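Local structure of superoxide dismutase [Mn/Fe] (Porphyromonas gingivalis, 1UES) at residues S60-N73 with K138-L150. The protein catalyses the dismutation of superoxide radicals to oxygen and hydrogen peroxide, using one manganese or iron ion in each subunit of a homodimer. The protein carries 1 engineered substitution. Sequence-based numbering, arbitrary orientation.
Sequences SEGGIFNNAGQTLN and KEPNAGNPVRKGL
A chi1 of 175° turns the Phe65 ring away from its own backbone N and toward segment 138-150, and the Arg147 chain runs extended from CG to NE, so that ring and guanidinium arrive from opposite directions and lie flat on one another, planes 14° apart. Arg147 CZ sits 3.6 Å from the centroid of the Phe65 ring, almost on its normal, a cation-pi stack. The stack sets the plane of the guanidinium, and bonds at its edge settle its turn within that plane: Arg147 NH2 gives Ser60 O a nearly straight hydrogen bond of 3.1 Å, in the carbonyl plane and on a lone pair, while a water takes the N-H of NE and itself donates to Ser60 O. Glu61 adds charge alone, its OE1 3.3 Å from Arg147 NH2 but well out of the guanidinium plane.

Next to the ring, the type II' turn Pro140–Gly143 presses Ala142 against helix 62-79. Ala142 CB lies 3.5 Å from Asn66 O, and Ala142 O makes a CA-H...O contact of 3.6 Å with Gly69 CA. Phe119 of the second subunit packs over this corner. Further along, Asn73 ND2 donates to Gly143 O (2.9 Å) from above the carbonyl plane, its OD1 being taken by Trp125 NE1; Leu72 CD2 meets Val146 CG2 at 3.9 Å.

The contact thus joins helix 62-79 of the alpha-hairpin domain to the loop following strand 134-140 in the C-terminal domain, beside the metal site: the side chain of Gln70, hydrogen-bonded to Trp123 NE1 and Tyr35 OH, comes within about 5 Å of the manganese ion. Chemically, the exposed Arg147 end is held by a ring face, a carbonyl, a water and a nearby carboxylate, whereas deeper in, Gly143 O is bonded by the Asn73 amide and Ala142 N by a water held on Asn66 OD1.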
loop_
_atom_site.group_PDB
_atom_site.type_symbol
_atom_site.label_atom_id
_atom_site.label_comp_id
_atom_site.label_asym_id
_atom_site.label_seq_id
_atom_site.Cartn_x
_atom_site.Cartn_y
_atom_site.Cartn_z
ATOM N N SER A 60 -14.854 8.877 13.536
ATOM C CA SER A 60 -15.106 9.026 12.119
ATOM C C SER A 60 -15.030 7.774 11.276
ATOM O O SER A 60 -14.607 6.711 11.736
ATOM C CB SER A 60 -14.170 10.086 11.536
ATOM O OG SER A 60 -12.852 9.588 11.426
ATOM N N GLU A 61 -15.438 7.926 10.021
ATOM C CA GLU A 61 -15.421 6.842 9.047
ATOM C C GLU A 61 -15.018 7.378 7.671
ATOM O O GLU A 61 -14.742 8.573 7.518
ATOM C CB GLU A 61 -16.812 6.190 8.965
ATOM C CG GLU A 61 -16.764 4.678 9.172
ATOM C CD GLU A 61 -17.472 4.224 10.437
ATOM O OE1 GLU A 61 -16.835 4.180 11.526
ATOM O OE2 GLU A 61 -18.680 3.893 10.341
ATOM N N GLY A 62 -14.969 6.494 6.679
ATOM C CA GLY A 62 -14.646 6.901 5.326
ATOM C C GLY A 62 -13.360 7.697 5.113
ATOM O O GLY A 62 -12.341 7.402 5.730
ATOM N N GLY A 63 -13.435 8.710 4.249
ATOM C CA GLY A 63 -12.278 9.535 3.923
ATOM C C GLY A 63 -11.727 10.298 5.118
ATOM O O GLY A 63 -10.510 10.474 5.250
ATOM N N ILE A 64 -12.629 10.787 5.963
ATOM C CA ILE A 64 -12.224 11.511 7.151
ATOM C C ILE A 64 -11.421 10.577 8.038
ATOM O O ILE A 64 -10.325 10.939 8.475
ATOM C CB ILE A 64 -13.448 12.079 7.892
ATOM C CG1 ILE A 64 -13.998 13.235 7.071
ATOM C CG2 ILE A 64 -13.053 12.560 9.282
ATOM C CD1 ILE A 64 -15.323 13.786 7.581
ATOM N N PHE A 65 -11.921 9.364 8.259
ATOM C CA PHE A 65 -11.169 8.456 9.082
ATOM C C PHE A 65 -9.818 8.132 8.450
ATOM O O PHE A 65 -8.826 8.077 9.151
ATOM C CB PHE A 65 -11.881 7.132 9.323
ATOM C CG PHE A 65 -11.031 6.156 10.089
ATOM C CD1 PHE A 65 -10.834 6.315 11.463
ATOM C CD2 PHE A 65 -10.343 5.140 9.435
ATOM C CE1 PHE A 65 -9.957 5.479 12.160
ATOM C CE2 PHE A 65 -9.475 4.308 10.126
ATOM C CZ PHE A 65 -9.277 4.479 11.491
ATOM N N ASN A 66 -9.786 7.887 7.142
ATOM C CA ASN A 66 -8.511 7.552 6.489
ATOM C C ASN A 66 -7.451 8.625 6.715
ATOM O O ASN A 66 -6.270 8.315 6.982
ATOM C CB ASN A 66 -8.722 7.310 4.975
ATOM C CG ASN A 66 -9.487 6.023 4.693
ATOM O OD1 ASN A 66 -9.535 5.134 5.543
ATOM N ND2 ASN A 66 -10.102 5.920 3.495
ATOM N N ASN A 67 -7.845 9.896 6.648
ATOM C CA ASN A 67 -6.844 10.928 6.844
ATOM C C ASN A 67 -6.540 11.181 8.304
ATOM O O ASN A 67 -5.404 11.437 8.658
ATOM C CB ASN A 67 -7.254 12.207 6.122
ATOM C CG ASN A 67 -7.188 12.043 4.621
ATOM O OD1 ASN A 67 -6.088 12.007 4.044
ATOM N ND2 ASN A 67 -8.345 11.956 3.967
ATOM N N ALA A 68 -7.551 11.036 9.156
ATOM C CA ALA A 68 -7.364 11.230 10.600
ATOM C C ALA A 68 -6.446 10.127 11.140
ATOM O O ALA A 68 -5.467 10.411 11.852
ATOM C CB ALA A 68 -8.736 11.161 11.325
ATOM N N GLY A 69 -6.792 8.874 10.814
ATOM C CA GLY A 69 -6.026 7.730 11.264
ATOM C C GLY A 69 -4.593 7.855 10.802
ATOM O O GLY A 69 -3.695 7.617 11.599
ATOM N N GLN A 70 -4.391 8.262 9.546
ATOM C CA GLN A 70 -3.025 8.417 9.030
ATOM C C GLN A 70 -2.292 9.536 9.760
ATOM O O GLN A 70 -1.102 9.392 10.066
ATOM C CB GLN A 70 -3.035 8.669 7.520
ATOM C CG GLN A 70 -3.270 7.394 6.682
ATOM C CD GLN A 70 -2.234 6.285 6.956
ATOM O OE1 GLN A 70 -2.307 5.593 7.972
ATOM N NE2 GLN A 70 -1.283 6.118 6.045
ATOM N N THR A 71 -2.976 10.642 10.055
ATOM C CA THR A 71 -2.320 11.726 10.765
ATOM C C THR A 71 -1.891 11.251 12.141
ATOM O O THR A 71 -0.746 11.409 12.527
ATOM C CB THR A 71 -3.220 12.970 10.883
ATOM O OG1 THR A 71 -3.518 13.433 9.575
ATOM C CG2 THR A 71 -2.524 14.091 11.608
ATOM N N LEU A 72 -2.794 10.615 12.871
ATOM C CA LEU A 72 -2.429 10.146 14.188
ATOM C C LEU A 72 -1.317 9.091 14.157
ATOM O O LEU A 72 -0.381 9.141 14.955
ATOM C CB LEU A 72 -3.666 9.581 14.888
ATOM C CG LEU A 72 -3.329 8.963 16.238
ATOM C CD1 LEU A 72 -2.792 10.027 17.173
ATOM C CD2 LEU A 72 -4.567 8.278 16.823
ATOM N N ASN A 73 -1.418 8.145 13.232
ATOM C CA ASN A 73 -0.424 7.098 13.137
ATOM C C ASN A 73 0.958 7.725 12.892
ATOM O O ASN A 73 1.937 7.349 13.526
ATOM C CB ASN A 73 -0.744 6.116 11.976
ATOM C CG ASN A 73 -1.772 5.054 12.366
ATOM O OD1 ASN A 73 -1.726 4.546 13.474
ATOM N ND2 ASN A 73 -2.685 4.720 11.452
ATOM N N LYS A 138 -2.621 -5.805 14.081
ATOM C CA LYS A 138 -2.310 -5.578 12.670
ATOM C C LYS A 138 -3.408 -4.638 12.170
ATOM O O LYS A 138 -4.601 -4.978 12.214
ATOM C CB LYS A 138 -2.320 -6.895 11.894
ATOM C CG LYS A 138 -1.085 -7.775 12.140
ATOM C CD LYS A 138 -1.266 -9.146 11.515
ATOM C CE LYS A 138 -0.903 -9.120 10.045
ATOM N NZ LYS A 138 -2.099 -9.383 9.178
ATOM N N GLU A 139 -3.012 -3.450 11.711
ATOM C CA GLU A 139 -3.976 -2.455 11.276
ATOM C C GLU A 139 -3.859 -2.129 9.792
ATOM O O GLU A 139 -2.964 -1.374 9.368
ATOM C CB GLU A 139 -3.793 -1.170 12.106
ATOM C CG GLU A 139 -4.067 -1.345 13.579
ATOM C CD GLU A 139 -5.556 -1.405 13.874
ATOM O OE1 GLU A 139 -6.358 -1.423 12.915
ATOM O OE2 GLU A 139 -5.930 -1.443 15.063
ATOM N N PRO A 140 -4.754 -2.698 8.974
ATOM C CA PRO A 140 -4.665 -2.391 7.547
ATOM C C PRO A 140 -4.946 -0.908 7.272
ATOM O O PRO A 140 -5.738 -0.248 7.964
ATOM C CB PRO A 140 -5.728 -3.275 6.905
ATOM C CG PRO A 140 -6.069 -4.328 7.973
ATOM C CD PRO A 140 -5.844 -3.635 9.289
ATOM N N ASN A 141 -4.283 -0.407 6.245
ATOM C CA ASN A 141 -4.456 0.960 5.804
ATOM C C ASN A 141 -4.312 2.026 6.883
ATOM O O ASN A 141 -3.202 2.262 7.320
ATOM C CB ASN A 141 -5.784 1.056 5.047
ATOM C CG ASN A 141 -5.682 0.399 3.698
ATOM O OD1 ASN A 141 -4.646 -0.174 3.389
ATOM N ND2 ASN A 141 -6.725 0.488 2.884
ATOM N N ALA A 142 -5.395 2.670 7.306
ATOM C CA ALA A 142 -5.266 3.729 8.302
ATOM C C ALA A 142 -5.582 3.368 9.753
ATOM O O ALA A 142 -5.622 4.252 10.612
ATOM C CB ALA A 142 -6.123 4.928 7.879
ATOM N N GLY A 143 -5.795 2.077 10.015
ATOM C CA GLY A 143 -6.132 1.641 11.352
ATOM C C GLY A 143 -5.242 2.084 12.478
ATOM O O GLY A 143 -4.035 2.263 12.315
ATOM N N ASN A 144 -5.855 2.248 13.643
ATOM C CA ASN A 144 -5.146 2.639 14.845
ATOM C C ASN A 144 -5.895 2.033 16.039
ATOM O O ASN A 144 -7.116 2.080 16.082
ATOM C CB ASN A 144 -5.103 4.167 14.940
ATOM C CG ASN A 144 -4.267 4.644 16.100
ATOM O OD1 ASN A 144 -3.131 5.148 15.938
ATOM N ND2 ASN A 144 -4.803 4.485 17.277
ATOM N N PRO A 145 -5.168 1.478 17.028
ATOM C CA PRO A 145 -5.728 0.851 18.237
ATOM C C PRO A 145 -6.738 1.703 18.974
ATOM O O PRO A 145 -7.605 1.175 19.677
ATOM C CB PRO A 145 -4.508 0.586 19.108
ATOM C CG PRO A 145 -3.399 0.427 18.147
ATOM C CD PRO A 145 -3.699 1.415 17.030
ATOM N N VAL A 146 -6.620 3.016 18.837
ATOM C CA VAL A 146 -7.572 3.890 19.507
ATOM C C VAL A 146 -8.991 3.654 19.019
ATOM O O VAL A 146 -9.961 3.957 19.716
ATOM C CB VAL A 146 -7.224 5.410 19.361
ATOM C CG1 VAL A 146 -5.806 5.647 19.741
ATOM C CG2 VAL A 146 -7.507 5.898 17.954
ATOM N N ARG A 147 -9.144 3.113 17.819
ATOM C CA ARG A 147 -10.493 2.875 17.330
ATOM C C ARG A 147 -11.140 1.717 18.109
ATOM O O ARG A 147 -12.341 1.483 17.993
ATOM C CB ARG A 147 -10.473 2.566 15.826
ATOM C CG ARG A 147 -11.707 3.052 15.068
ATOM C CD ARG A 147 -11.668 2.584 13.614
ATOM N NE ARG A 147 -12.505 3.411 12.738
ATOM C CZ ARG A 147 -12.835 3.083 11.495
ATOM N NH1 ARG A 147 -12.401 1.939 10.968
ATOM N NH2 ARG A 147 -13.594 3.900 10.774
ATOM N N LYS A 148 -10.328 1.017 18.908
ATOM C CA LYS A 148 -10.767 -0.129 19.716
ATOM C C LYS A 148 -10.678 0.159 21.216
ATOM O O LYS A 148 -10.816 -0.739 22.040
ATOM C CB LYS A 148 -9.869 -1.332 19.411
ATOM C CG LYS A 148 -10.537 -2.447 18.668
ATOM C CD LYS A 148 -9.548 -3.590 18.464
ATOM C CE LYS A 148 -8.121 -3.089 18.357
ATOM N NZ LYS A 148 -7.814 -2.683 16.960
ATOM N N GLY A 149 -10.404 1.403 21.570
ATOM C CA GLY A 149 -10.283 1.778 22.968
ATOM C C GLY A 149 -8.923 1.471 23.581
ATOM O O GLY A 149 -8.689 1.736 24.755
ATOM N N LEU A 150 -8.009 0.937 22.774
ATOM C CA LEU A 150 -6.671 0.572 23.240
ATOM C C LEU A 150 -5.685 1.733 23.194
ATOM O O LEU A 150 -5.899 2.729 22.475
ATOM C CB LEU A 150 -6.127 -0.577 22.397
ATOM C CG LEU A 150 -6.887 -1.889 22.577
ATOM C CD1 LEU A 150 -6.384 -2.942 21.615
ATOM C CD2 LEU A 150 -6.705 -2.358 24.009
HETATM O O HOH W 1 -13.668 5.715 13.901
HETATM O O HOH W 2 -8.241 2.700 6.551
#